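Local coordinates for protein geranylgeranyl pyrophosphate synthase (Corynebacterium glutamicum, PDB 3LMD) that probably builds isoprenoid chains by magnesium-dependent head-to-tail addition of isopentenyl diphosphate to an allylic diphosphate, at residues A[76-81]-A[103-108]; A[166-171]-A[201-206]; A[38-43]-A[82-87]; A[194-199]-A[232-237]. One frame throughout, in Å; residues are numbered along the deposited sequence. Where two conformers were deposited one is given.

Interaction 1: residues A[76-81]-A[103-108]; sequences RFRPMF and VVEITH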
loop_
_atom_site.group_PDB
_atom_site.type_symbol
_atom_site.label_atom_id
_atom_site.label_comp_id
_atom_site.label_asym_id
_atom_site.label_seq_id
_atom_site.Cartn_x
_atom_site.Cartn_y
_atom_site.Cartn_z
ATOM N N ARG A 76 0.470 16.270 16.137
ATOM C CA ARG A 76 0.065 14.963 15.608
ATOM C C ARG A 76 -0.491 14.084 16.735
ATOM O O ARG A 76 0.261 13.534 17.546
ATOM C CB ARG A 76 1.287 14.308 14.989
ATOM C CG ARG A 76 2.007 15.198 13.949
ATOM C CD ARG A 76 3.040 14.409 13.154
ATOM N NE ARG A 76 3.711 15.258 12.173
ATOM C CZ ARG A 76 3.304 15.413 10.913
ATOM N NH1 ARG A 76 3.975 16.221 10.102
ATOM N NH2 ARG A 76 2.246 14.737 10.456
ATOM N N PHE A 77 -1.811 13.942 16.788
ATOM C CA PHE A 77 -2.436 13.241 17.919
ATOM C C PHE A 77 -2.006 11.774 18.087
ATOM O O PHE A 77 -1.794 11.290 19.219
ATOM C CB PHE A 77 -3.968 13.280 17.828
ATOM C CG PHE A 77 -4.617 12.501 18.931
ATOM C CD1 PHE A 77 -5.052 11.199 18.730
ATOM C CD2 PHE A 77 -4.700 13.041 20.204
ATOM C CE1 PHE A 77 -5.601 10.454 19.790
ATOM C CE2 PHE A 77 -5.245 12.318 21.244
ATOM C CZ PHE A 77 -5.694 11.022 21.041
ATOM N N ARG A 78 -1.925 11.036 16.984
ATOM C CA ARG A 78 -1.635 9.593 17.101
ATOM C C ARG A 78 -0.257 9.295 17.696
ATOM O O ARG A 78 -0.141 8.448 18.605
ATOM C CB ARG A 78 -1.836 8.890 15.765
ATOM C CG ARG A 78 -3.293 8.976 15.326
ATOM C CD ARG A 78 -3.512 8.621 13.837
ATOM N NE ARG A 78 -4.930 8.787 13.512
ATOM C CZ ARG A 78 -5.501 9.968 13.284
ATOM N NH1 ARG A 78 -4.762 11.070 13.280
ATOM N NH2 ARG A 78 -6.802 10.044 12.994
ATOM N N PRO A 79 0.792 9.975 17.198
ATOM C CA PRO A 79 2.075 9.727 17.874
ATOM C C PRO A 79 2.081 10.235 19.315
ATOM O O PRO A 79 2.684 9.595 20.172
ATOM C CB PRO A 79 3.114 10.461 17.003
ATOM C CG PRO A 79 2.331 11.200 15.915
ATOM C CD PRO A 79 0.933 10.674 15.891
ATOM N N MET A 80 1.402 11.345 19.593
ATOM C CA MET A 80 1.337 11.847 20.973
ATOM C C MET A 80 0.711 10.803 21.889
ATOM O O MET A 80 1.180 10.568 23.001
ATOM C CB MET A 80 0.509 13.159 21.058
ATOM C CG MET A 80 0.534 13.792 22.471
ATOM S SD MET A 80 -0.715 15.110 22.795
ATOM C CE MET A 80 -2.140 14.094 23.211
ATOM N N PHE A 81 -0.373 10.181 21.426
ATOM C CA PHE A 81 -1.015 9.116 22.200
ATOM C C PHE A 81 -0.078 7.927 22.416
ATOM O O PHE A 81 -0.023 7.375 23.511
ATOM C CB PHE A 81 -2.331 8.662 21.542
ATOM C CG PHE A 81 -3.024 7.540 22.309
ATOM C CD1 PHE A 81 -3.177 7.615 23.690
ATOM C CD2 PHE A 81 -3.470 6.410 21.663
ATOM C CE1 PHE A 81 -3.803 6.574 24.395
ATOM C CE2 PHE A 81 -4.123 5.380 22.357
ATOM C CZ PHE A 81 -4.282 5.459 23.707
ATOM N N VAL A 103 5.823 5.026 12.774
ATOM C CA VAL A 103 5.129 4.050 11.933
ATOM C C VAL A 103 3.625 4.336 11.939
ATOM O O VAL A 103 2.979 4.318 10.883
ATOM C CB VAL A 103 5.412 2.612 12.409
ATOM C CG1 VAL A 103 4.419 1.588 11.753
ATOM C CG2 VAL A 103 6.873 2.221 12.054
ATOM N N VAL A 104 3.067 4.596 13.119
ATOM C CA VAL A 104 1.633 4.920 13.196
ATOM C C VAL A 104 1.321 6.152 12.362
ATOM O O VAL A 104 0.348 6.170 11.584
ATOM C CB VAL A 104 1.162 5.111 14.651
ATOM C CG1 VAL A 104 -0.294 5.655 14.706
ATOM C CG2 VAL A 104 1.279 3.765 15.389
ATOM N N GLU A 105 2.116 7.196 12.519
ATOM C CA GLU A 105 1.830 8.424 11.771
ATOM C C GLU A 105 1.985 8.283 10.259
ATOM O O GLU A 105 1.211 8.876 9.500
ATOM C CB GLU A 105 2.652 9.609 12.288
ATOM C CG GLU A 105 2.308 10.899 11.571
ATOM C CD GLU A 105 0.945 11.488 11.967
ATOM O OE1 GLU A 105 0.197 10.873 12.743
ATOM O OE2 GLU A 105 0.624 12.612 11.516
ATOM N N ILE A 106 2.979 7.504 9.819
ATOM C CA ILE A 106 3.181 7.279 8.379
ATOM C C ILE A 106 1.997 6.532 7.812
ATOM O O ILE A 106 1.549 6.779 6.688
ATOM C CB ILE A 106 4.463 6.441 8.126
ATOM C CG1 ILE A 106 5.723 7.325 8.337
ATOM C CG2 ILE A 106 4.429 5.885 6.692
ATOM C CD1 ILE A 106 7.070 6.486 8.329
ATOM N N THR A 107 1.493 5.587 8.590
ATOM C CA THR A 107 0.320 4.815 8.146
ATOM C C THR A 107 -0.903 5.694 8.022
ATOM O O THR A 107 -1.658 5.596 7.034
ATOM C CB THR A 107 0.047 3.658 9.114
ATOM O OG1 THR A 107 1.184 2.778 9.091
ATOM C CG2 THR A 107 -1.218 2.867 8.686
ATOM N N HIS A 108 -1.078 6.574 9.007
ATOM C CA HIS A 108 -2.121 7.587 8.940
ATOM C C HIS A 108 -2.014 8.410 7.669
ATOM O O HIS A 108 -3.010 8.599 6.969
ATOM C CB HIS A 108 -2.061 8.501 10.196
ATOM C CG HIS A 108 -2.926 9.706 10.104
ATOM N ND1 HIS A 108 -4.288 9.627 9.869
ATOM C CD2 HIS A 108 -2.634 11.026 10.216
ATOM C CE1 HIS A 108 -4.793 10.853 9.838
ATOM N NE2 HIS A 108 -3.809 11.717 10.038
HETATM O O HOH W 1 -2.019 11.846 14.065
#
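P79 and E105 have CA atoms 6.2 Å apart where the helical segments 77-81 and 103-108 run nearly antiparallel, 159° between their directions and 8.7 Å between their axes. The pairing belongs to the all-helical fold of trans-isoprenyl diphosphate synthases. Segment 76-81 carries the end of the family's GGKRxRP signature, which in relatives lies at the isopentenyl diphosphate site, and the side chain of H108 is about 8 Å from that of D115, a calcium ligand in a structure of this protein. E105 reaches across with both carboxylate oxygens, a bend at chi2 (73°) turning its CD toward R76. Its OE2 accepts an N-H from R76 NH2 at 2.9 Å, a salt bridge that meets the guanidinium at its edge and the carboxylate on its anti side, the two planes set steeply to each other. R76 NE makes a second salt bridge, to E48 of helix 34-55, so this N-cap residue ties a third helix into the cluster. The other oxygen, E105 OE1, sits 3.2 Å from P79 CD and takes a hydrogen bond of 2.8 Å from a water. That water in turn accepts from R78 N and R78 NH1, joining the carboxylate to both the backbone and the side chain of R78. V104 CG1 packs on R78 CB, at the root of the extended arginine. Farther out, the R78 guanidinium lies flat on the H108 imidazole, centres 3.8 Å apart and planes at 9°, with R78 NH1 3.4 Å above the centre of the ring.

Interaction 2: residues A[166-171]-A[201-206]; sequences AETFGE and GVLIAS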
loop_
_atom_site.group_PDB
_atom_site.type_symbol
_atom_site.label_atom_id
_atom_site.label_comp_id
_atom_site.label_asym_id
_atom_site.label_seq_id
_atom_site.Cartn_x
_atom_site.Cartn_y
_atom_site.Cartn_z
ATOM N N ALA A 166 -0.320 -5.546 10.263
ATOM C CA ALA A 166 -1.091 -6.223 9.225
ATOM C C ALA A 166 -2.592 -6.188 9.560
ATOM O O ALA A 166 -3.436 -5.917 8.685
ATOM C CB ALA A 166 -0.608 -7.665 9.039
ATOM N N GLU A 167 -2.916 -6.428 10.829
ATOM C CA GLU A 167 -4.306 -6.422 11.284
ATOM C C GLU A 167 -4.876 -5.024 11.245
ATOM O O GLU A 167 -5.967 -4.797 10.725
ATOM C CB GLU A 167 -4.417 -6.955 12.718
ATOM C CG GLU A 167 -5.871 -7.029 13.176
ATOM C CD GLU A 167 -6.048 -7.539 14.600
ATOM O OE1 GLU A 167 -5.067 -8.020 15.207
ATOM O OE2 GLU A 167 -7.193 -7.463 15.103
ATOM N N THR A 168 -4.145 -4.074 11.826
ATOM C CA THR A 168 -4.583 -2.682 11.837
ATOM C C THR A 168 -4.807 -2.099 10.440
ATOM O O THR A 168 -5.853 -1.495 10.134
ATOM C CB THR A 168 -3.541 -1.815 12.593
ATOM O OG1 THR A 168 -3.436 -2.318 13.940
ATOM C CG2 THR A 168 -3.973 -0.380 12.600
ATOM N N PHE A 169 -3.818 -2.260 9.584
ATOM C CA PHE A 169 -3.904 -1.750 8.231
ATOM C C PHE A 169 -5.027 -2.456 7.432
ATOM O O PHE A 169 -5.793 -1.806 6.741
ATOM C CB PHE A 169 -2.535 -1.866 7.535
ATOM C CG PHE A 169 -2.515 -1.267 6.165
ATOM C CD1 PHE A 169 -2.877 0.060 5.973
ATOM C CD2 PHE A 169 -2.169 -2.026 5.070
ATOM C CE1 PHE A 169 -2.877 0.623 4.709
ATOM C CE2 PHE A 169 -2.164 -1.454 3.778
ATOM C CZ PHE A 169 -2.533 -0.137 3.615
ATOM N N GLY A 170 -5.155 -3.761 7.584
ATOM C CA GLY A 170 -6.280 -4.503 6.961
ATOM C C GLY A 170 -7.647 -3.943 7.392
ATOM O O GLY A 170 -8.551 -3.759 6.577
ATOM N N GLU A 171 -7.792 -3.666 8.674
ATOM C CA GLU A 171 -9.014 -2.986 9.171
ATOM C C GLU A 171 -9.248 -1.613 8.591
ATOM O O GLU A 171 -10.396 -1.288 8.238
ATOM C CB GLU A 171 -9.032 -2.878 10.704
ATOM C CG GLU A 171 -9.235 -4.223 11.363
ATOM C CD GLU A 171 -10.559 -4.831 10.957
ATOM O OE1 GLU A 171 -11.594 -4.293 11.398
ATOM O OE2 GLU A 171 -10.570 -5.822 10.184
ATOM N N GLY A 201 -10.976 4.378 14.595
ATOM C CA GLY A 201 -10.661 3.844 15.933
ATOM C C GLY A 201 -9.430 2.952 15.933
ATOM O O GLY A 201 -8.600 3.020 16.869
ATOM N N VAL A 202 -9.292 2.089 14.910
ATOM C CA VAL A 202 -8.289 1.017 15.037
ATOM C C VAL A 202 -6.875 1.586 15.048
ATOM O O VAL A 202 -5.968 1.000 15.647
ATOM C CB VAL A 202 -8.333 -0.112 13.933
ATOM C CG1 VAL A 202 -9.554 -1.007 14.094
ATOM C CG2 VAL A 202 -8.194 0.495 12.510
ATOM N N LEU A 203 -6.665 2.706 14.379
ATOM C CA LEU A 203 -5.304 3.239 14.315
ATOM C C LEU A 203 -4.928 3.991 15.597
ATOM O O LEU A 203 -3.761 3.998 16.007
ATOM C CB LEU A 203 -5.123 4.139 13.100
ATOM C CG LEU A 203 -3.703 4.610 12.766
ATOM C CD1 LEU A 203 -2.672 3.461 12.593
ATOM C CD2 LEU A 203 -3.833 5.420 11.430
ATOM N N ILE A 204 -5.907 4.621 16.231
ATOM C CA ILE A 204 -5.646 5.251 17.532
ATOM C C ILE A 204 -5.401 4.151 18.571
ATOM O O ILE A 204 -4.469 4.245 19.372
ATOM C CB ILE A 204 -6.810 6.185 17.930
ATOM C CG1 ILE A 204 -6.923 7.315 16.897
ATOM C CG2 ILE A 204 -6.602 6.794 19.313
ATOM C CD1 ILE A 204 -8.205 8.122 17.059
ATOM N N ALA A 205 -6.213 3.095 18.530
ATOM C CA ALA A 205 -6.001 1.911 19.359
ATOM C C ALA A 205 -4.592 1.367 19.143
ATOM O O ALA A 205 -3.913 0.990 20.102
ATOM C CB ALA A 205 -7.057 0.808 19.060
ATOM N N SER A 206 -4.152 1.339 17.884
ATOM C CA SER A 206 -2.826 0.834 17.555
ATOM C C SER A 206 -1.710 1.689 18.158
ATOM O O SER A 206 -0.699 1.172 18.578
ATOM C CB SER A 206 -2.650 0.772 16.014
ATOM O OG SER A 206 -1.318 0.463 15.689
#
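V202 meets T168 and E171 where helix 188-214 passes helix 159-181 almost antiparallel, the axes of the two segments 9.2 Å apart at 158°. The CA atoms of V202 and T168 are 6.1 Å from each other. Both methyls of V202 rest against the aliphatic root of E171, CG1 coming within 3.9 Å of E171 CB. A chi1 of -71° sets V202 CG1 anti to the carbonyl carbon; CG2 lies between the backbone N and the carbonyl carbon and also approaches T168 O. Next, L203 adds its CD1, 4.1 Å from T168 CG2; the same methyl also touches V104, and the leucine packs on R78 and H108 of helices 77-86 and 95-118. One turn after V202, S206 CB packs against both branches of T168, 3.8 Å from OG1 and likewise from CG2. The two hydroxyl oxygens, T168 OG1 and S206 OG, are 3.9 Å apart and not bonded to each other; each is held by H164, T168 by its carbonyl O and S206 by its ring NE2. Beyond this contact, F169 and A166 pack on A148 and G152 of the second subunit, so helix 159-181 links the dimer interface to helix 188-214. With no hydrogen bond across the segments, methyl and methylene groups and the T168 hydroxyl oxygen join them by van der Waals contact, and the buried hydroxyls find their partners on H164 instead.

Interaction 3: residues A[38-43]-A[82-87]; sequences ARINDA and ALLASE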
loop_
_atom_site.group_PDB
_atom_site.type_symbol
_atom_site.label_atom_id
_atom_site.label_comp_id
_atom_site.label_asym_id
_atom_site.label_seq_id
_atom_site.Cartn_x
_atom_site.Cartn_y
_atom_site.Cartn_z
ATOM N N ALA A 38 7.208 18.445 29.307
ATOM C CA ALA A 38 8.554 18.589 28.731
ATOM C C ALA A 38 9.092 17.300 28.083
ATOM O O ALA A 38 9.696 17.328 26.997
ATOM C CB ALA A 38 9.531 19.088 29.793
ATOM N N ARG A 39 8.917 16.183 28.783
ATOM C CA ARG A 39 9.379 14.884 28.315
ATOM C C ARG A 39 8.661 14.514 27.013
ATOM O O ARG A 39 9.292 14.111 26.034
ATOM C CB ARG A 39 9.095 13.811 29.372
ATOM C CG ARG A 39 10.004 13.861 30.596
ATOM C CD ARG A 39 9.838 12.609 31.464
ATOM N NE ARG A 39 8.433 12.269 31.739
ATOM C CZ ARG A 39 7.724 12.737 32.769
ATOM N NH1 ARG A 39 8.269 13.588 33.629
ATOM N NH2 ARG A 39 6.461 12.365 32.939
ATOM N N ILE A 40 7.346 14.684 27.016
ATOM C CA ILE A 40 6.517 14.408 25.854
ATOM C C ILE A 40 6.893 15.331 24.685
ATOM O O ILE A 40 7.155 14.851 23.591
ATOM C CB ILE A 40 5.024 14.531 26.203
ATOM C CG1 ILE A 40 4.611 13.393 27.143
ATOM C CG2 ILE A 40 4.165 14.527 24.960
ATOM C CD1 ILE A 40 4.726 12.006 26.547
ATOM N N ASN A 41 6.938 16.645 24.920
ATOM C CA ASN A 41 7.407 17.596 23.896
ATOM C C ASN A 41 8.761 17.223 23.266
ATOM O O ASN A 41 8.902 17.250 22.042
ATOM C CB ASN A 41 7.431 19.039 24.417
ATOM C CG ASN A 41 6.035 19.647 24.514
ATOM O OD1 ASN A 41 5.068 19.105 23.973
ATOM N ND2 ASN A 41 5.925 20.768 25.206
ATOM N N ASP A 42 9.741 16.865 24.088
ATOM C CA ASP A 42 11.053 16.431 23.577
ATOM C C ASP A 42 10.940 15.182 22.704
ATOM O O ASP A 42 11.616 15.054 21.689
ATOM C CB ASP A 42 12.006 16.090 24.718
ATOM C CG ASP A 42 12.454 17.315 25.493
ATOM O OD1 ASP A 42 12.075 18.437 25.096
ATOM O OD2 ASP A 42 13.175 17.148 26.501
ATOM N N ALA A 43 10.122 14.238 23.130
ATOM C CA ALA A 43 9.968 13.023 22.344
ATOM C C ALA A 43 9.195 13.317 21.038
ATOM O O ALA A 43 9.486 12.699 20.015
ATOM C CB ALA A 43 9.298 11.928 23.163
ATOM N N ALA A 82 0.683 7.540 21.388
ATOM C CA ALA A 82 1.661 6.447 21.542
ATOM C C ALA A 82 2.726 6.797 22.621
ATOM O O ALA A 82 3.161 5.927 23.415
ATOM C CB ALA A 82 2.379 6.170 20.202
ATOM N N LEU A 83 3.159 8.050 22.621
ATOM C CA LEU A 83 4.158 8.501 23.610
ATOM C C LEU A 83 3.562 8.471 25.039
ATOM O O LEU A 83 4.215 8.005 25.974
ATOM C CB LEU A 83 4.678 9.914 23.294
ATOM C CG LEU A 83 5.397 10.157 21.941
ATOM C CD1 LEU A 83 5.837 11.595 21.737
ATOM C CD2 LEU A 83 6.563 9.224 21.687
ATOM N N LEU A 84 2.341 8.977 25.196
ATOM C CA LEU A 84 1.638 8.894 26.487
ATOM C C LEU A 84 1.479 7.465 26.945
ATOM O O LEU A 84 1.751 7.136 28.121
ATOM C CB LEU A 84 0.281 9.627 26.410
ATOM C CG LEU A 84 0.397 11.138 26.182
ATOM C CD1 LEU A 84 -0.971 11.756 25.908
ATOM C CD2 LEU A 84 1.007 11.755 27.437
ATOM N N ALA A 85 1.045 6.586 26.035
ATOM C CA ALA A 85 0.902 5.184 26.378
ATOM C C ALA A 85 2.220 4.594 26.858
ATOM O O ALA A 85 2.225 3.734 27.732
ATOM C CB ALA A 85 0.391 4.353 25.154
ATOM N N SER A 86 3.335 5.008 26.257
ATOM C CA SER A 86 4.632 4.448 26.645
ATOM C C SER A 86 4.991 4.823 28.089
ATOM O O SER A 86 5.792 4.161 28.718
ATOM C CB SER A 86 5.760 4.886 25.693
ATOM O OG SER A 86 6.209 6.204 25.998
ATOM N N GLU A 87 4.370 5.858 28.620
ATOM C CA GLU A 87 4.674 6.286 30.001
ATOM C C GLU A 87 4.307 5.203 31.005
ATOM O O GLU A 87 4.732 5.268 32.161
ATOM C CB GLU A 87 3.962 7.600 30.343
ATOM C CG GLU A 87 4.551 8.793 29.607
ATOM C CD GLU A 87 5.932 9.213 30.178
ATOM O OE1 GLU A 87 6.365 8.642 31.193
ATOM O OE2 GLU A 87 6.559 10.135 29.637
#
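I40 extends from helix 34-55 onto L83 and L84 of helix 77-86, the two segments inclined at 132° with their axes 10.4 Å apart. From CB, a chi1 of -69° sets CG1 anti to the carbonyl carbon, and I40 CG1 comes to 4.0 Å from L84 CD2. The terminal I40 CD1 does most of the touching, 3.8 Å from L84 CD2. It also meets L83 CB and, less closely, E87 OE2. The side chains of I40 and L84 cross at about a right angle, whereas I40 and L83 slide past each other in opposite directions. One turn along, A43 CB packs 3.8 Å from L83 CD1. I98 of helix 95-118 touches both A43 and L83, and L340 of helix 335-349 lies against L84, so the apolar patch continues into two further helices. At the solvent side R39, bent at chi3, brings the edge of its guanidinium to E87, with R39 NE 3.5 Å from E87 OE2 in a long salt bridge that is not a hydrogen bond. Aliphatic packing therefore carries this peripheral join, and the ion pair contributes mainly charge attraction, probably modest because R39 is exposed.

Interaction 4: residues A[194-199]-A[232-237]; sequences NVIREK and VGMIFQ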
loop_
_atom_site.group_PDB
_atom_site.type_symbol
_atom_site.label_atom_id
_atom_site.label_comp_id
_atom_site.label_asym_id
_atom_site.label_seq_id
_atom_site.Cartn_x
_atom_site.Cartn_y
_atom_site.Cartn_z
ATOM N N ASN A 194 -19.477 0.756 12.308
ATOM C CA ASN A 194 -18.399 -0.089 11.762
ATOM C C ASN A 194 -17.406 0.717 10.955
ATOM O O ASN A 194 -16.206 0.516 11.064
ATOM C CB ASN A 194 -18.970 -1.196 10.865
ATOM C CG ASN A 194 -19.690 -2.269 11.649
ATOM O OD1 ASN A 194 -19.389 -2.500 12.799
ATOM N ND2 ASN A 194 -20.649 -2.917 11.025
ATOM N N VAL A 195 -17.909 1.626 10.118
ATOM C CA VAL A 195 -17.020 2.499 9.374
ATOM C C VAL A 195 -16.072 3.294 10.281
ATOM O O VAL A 195 -14.864 3.310 10.033
ATOM C CB VAL A 195 -17.771 3.437 8.430
ATOM C CG1 VAL A 195 -16.785 4.469 7.845
ATOM C CG2 VAL A 195 -18.436 2.613 7.292
ATOM N N ILE A 196 -16.600 3.940 11.326
ATOM C CA ILE A 196 -15.745 4.734 12.224
ATOM C C ILE A 196 -14.767 3.857 13.007
ATOM O O ILE A 196 -13.592 4.191 13.113
ATOM C CB ILE A 196 -16.559 5.592 13.207
ATOM C CG1 ILE A 196 -17.555 6.462 12.444
ATOM C CG2 ILE A 196 -15.617 6.447 14.080
ATOM C CD1 ILE A 196 -16.933 7.289 11.382
ATOM N N ARG A 197 -15.243 2.737 13.527
ATOM C CA ARG A 197 -14.351 1.806 14.258
ATOM C C ARG A 197 -13.155 1.404 13.378
ATOM O O ARG A 197 -12.004 1.371 13.841
ATOM C CB ARG A 197 -15.114 0.550 14.682
ATOM C CG ARG A 197 -14.287 -0.450 15.494
ATOM C CD ARG A 197 -15.119 -1.719 15.864
ATOM N NE ARG A 197 -15.824 -2.253 14.694
ATOM C CZ ARG A 197 -15.275 -3.044 13.773
ATOM N NH1 ARG A 197 -14.001 -3.419 13.885
ATOM N NH2 ARG A 197 -16.002 -3.455 12.732
ATOM N N GLU A 198 -13.426 1.079 12.109
ATOM C CA GLU A 198 -12.370 0.618 11.186
ATOM C C GLU A 198 -11.501 1.721 10.602
ATOM O O GLU A 198 -10.274 1.617 10.594
ATOM C CB GLU A 198 -12.969 -0.214 10.043
ATOM C CG GLU A 198 -13.608 -1.503 10.566
ATOM C CD GLU A 198 -14.538 -2.141 9.545
ATOM O OE1 GLU A 198 -14.929 -1.458 8.585
ATOM O OE2 GLU A 198 -14.905 -3.313 9.730
ATOM N N LYS A 199 -12.131 2.775 10.109
ATOM C CA LYS A 199 -11.395 3.874 9.490
ATOM C C LYS A 199 -10.620 4.715 10.469
ATOM O O LYS A 199 -9.569 5.272 10.105
ATOM C CB LYS A 199 -12.343 4.840 8.751
ATOM C CG LYS A 199 -12.801 4.394 7.389
ATOM C CD LYS A 199 -13.363 5.605 6.574
ATOM C CE LYS A 199 -12.283 6.580 6.099
ATOM N NZ LYS A 199 -12.905 7.681 5.244
ATOM N N VAL A 232 -11.811 6.204 22.392
ATOM C CA VAL A 232 -11.575 7.610 22.109
ATOM C C VAL A 232 -11.758 7.947 20.614
ATOM O O VAL A 232 -12.305 8.995 20.265
ATOM C CB VAL A 232 -10.168 8.014 22.572
ATOM C CG1 VAL A 232 -9.593 9.098 21.684
ATOM C CG2 VAL A 232 -10.248 8.460 24.002
ATOM N N GLY A 233 -11.315 7.060 19.748
ATOM C CA GLY A 233 -11.552 7.244 18.280
ATOM C C GLY A 233 -13.037 7.399 17.989
ATOM O O GLY A 233 -13.434 8.246 17.169
ATOM N N MET A 234 -13.867 6.560 18.621
ATOM C CA MET A 234 -15.329 6.680 18.450
ATOM C C MET A 234 -15.835 8.032 18.959
ATOM O O MET A 234 -16.624 8.702 18.292
ATOM C CB MET A 234 -16.073 5.519 19.158
ATOM C CG MET A 234 -15.717 4.086 18.662
ATOM S SD MET A 234 -16.153 3.784 16.889
ATOM C CE MET A 234 -17.803 4.649 16.834
ATOM N N ILE A 235 -15.406 8.418 20.161
ATOM C CA ILE A 235 -15.807 9.689 20.744
ATOM C C ILE A 235 -15.430 10.846 19.830
ATOM O O ILE A 235 -16.270 11.707 19.545
ATOM C CB ILE A 235 -15.192 9.867 22.136
ATOM C CG1 ILE A 235 -15.794 8.842 23.110
ATOM C CG2 ILE A 235 -15.361 11.314 22.652
ATOM C CD1 ILE A 235 -15.006 8.794 24.467
ATOM N N PHE A 236 -14.191 10.869 19.335
ATOM C CA PHE A 236 -13.764 11.988 18.461
ATOM C C PHE A 236 -14.697 12.172 17.270
ATOM O O PHE A 236 -15.083 13.284 16.947
ATOM C CB PHE A 236 -12.335 11.766 17.915
ATOM C CG PHE A 236 -11.240 11.968 18.945
ATOM C CD1 PHE A 236 -11.493 12.607 20.133
ATOM C CD2 PHE A 236 -9.950 11.528 18.699
ATOM C CE1 PHE A 236 -10.481 12.791 21.085
ATOM C CE2 PHE A 236 -8.944 11.709 19.643
ATOM C CZ PHE A 236 -9.219 12.343 20.832
ATOM N N GLN A 237 -14.998 11.075 16.580
ATOM C CA GLN A 237 -15.758 11.162 15.340
ATOM C C GLN A 237 -17.245 11.498 15.606
ATOM O O GLN A 237 -17.834 12.277 14.880
ATOM C CB GLN A 237 -15.664 9.848 14.558
ATOM C CG GLN A 237 -16.301 9.969 13.168
ATOM C CD GLN A 237 -15.585 11.025 12.330
ATOM O OE1 GLN A 237 -14.429 10.844 11.987
ATOM N NE2 GLN A 237 -16.254 12.155 12.049
#
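I196 and Q237 cross at about a right angle where helix 188-214 meets helix 219-246, the segments inclined at 121° with axes 9.3 Å apart. I196 was modelled in two conformers; in the one described, its CG2 and CD1 methyls lie against the CB and CG of Q237, but the very close approaches of both methyls to Q237 are doubtful in detail. M234 comes to the same isoleucine from another direction. It is bent at chi2 and chi3, and its CE rests near I196 CB. M234 SD lies 3.6 Å from R197 N and also approaches R197 CB. R197 offers only this base: the rest of its side chain leads away, its NH2 making a weak, bent hydrogen bond of 3.2 Å to E198 OE2 within a salt bridge. G233, one turn before Q237, brings its carbonyl O to 4.2 Å from I196 CG2. Y320 of helix 309-328 also touches M234. The amide of Q237 turns to its own helix, NE2 bonding D241 OD1 in the second aspartate-rich DDIID motif of the family. The helices are thus joined by apolar and sulfur contacts, while the polar ends of Q237 and R197 are engaged elsewhere, Q237 toward the aspartate-rich motif.

Interactions 2 and 4 share helix 188-214 near the middle of the chain, and G201 N probably bonds I196 O between them, across a wider pi-type turn. Interactions 1 and 3 share helix 77-86, but only interaction 3 lies at the periphery, about 19 Å from the chain centre against about 6 Å for interaction 4 (centre to centre). Interaction 1 meets interaction 2 through I204, which lies against F77 and F81, as well as through L203, and interaction 4 through the edge-to-face rings of F77 and F236. Interactions 2 and 4 are buried without a hydrogen bond across; interaction 1, partly buried near the metal site, is richest in polar bonds, and interaction 3, though peripheral, is also largely buried, its apolar core rimmed by one long ion pair.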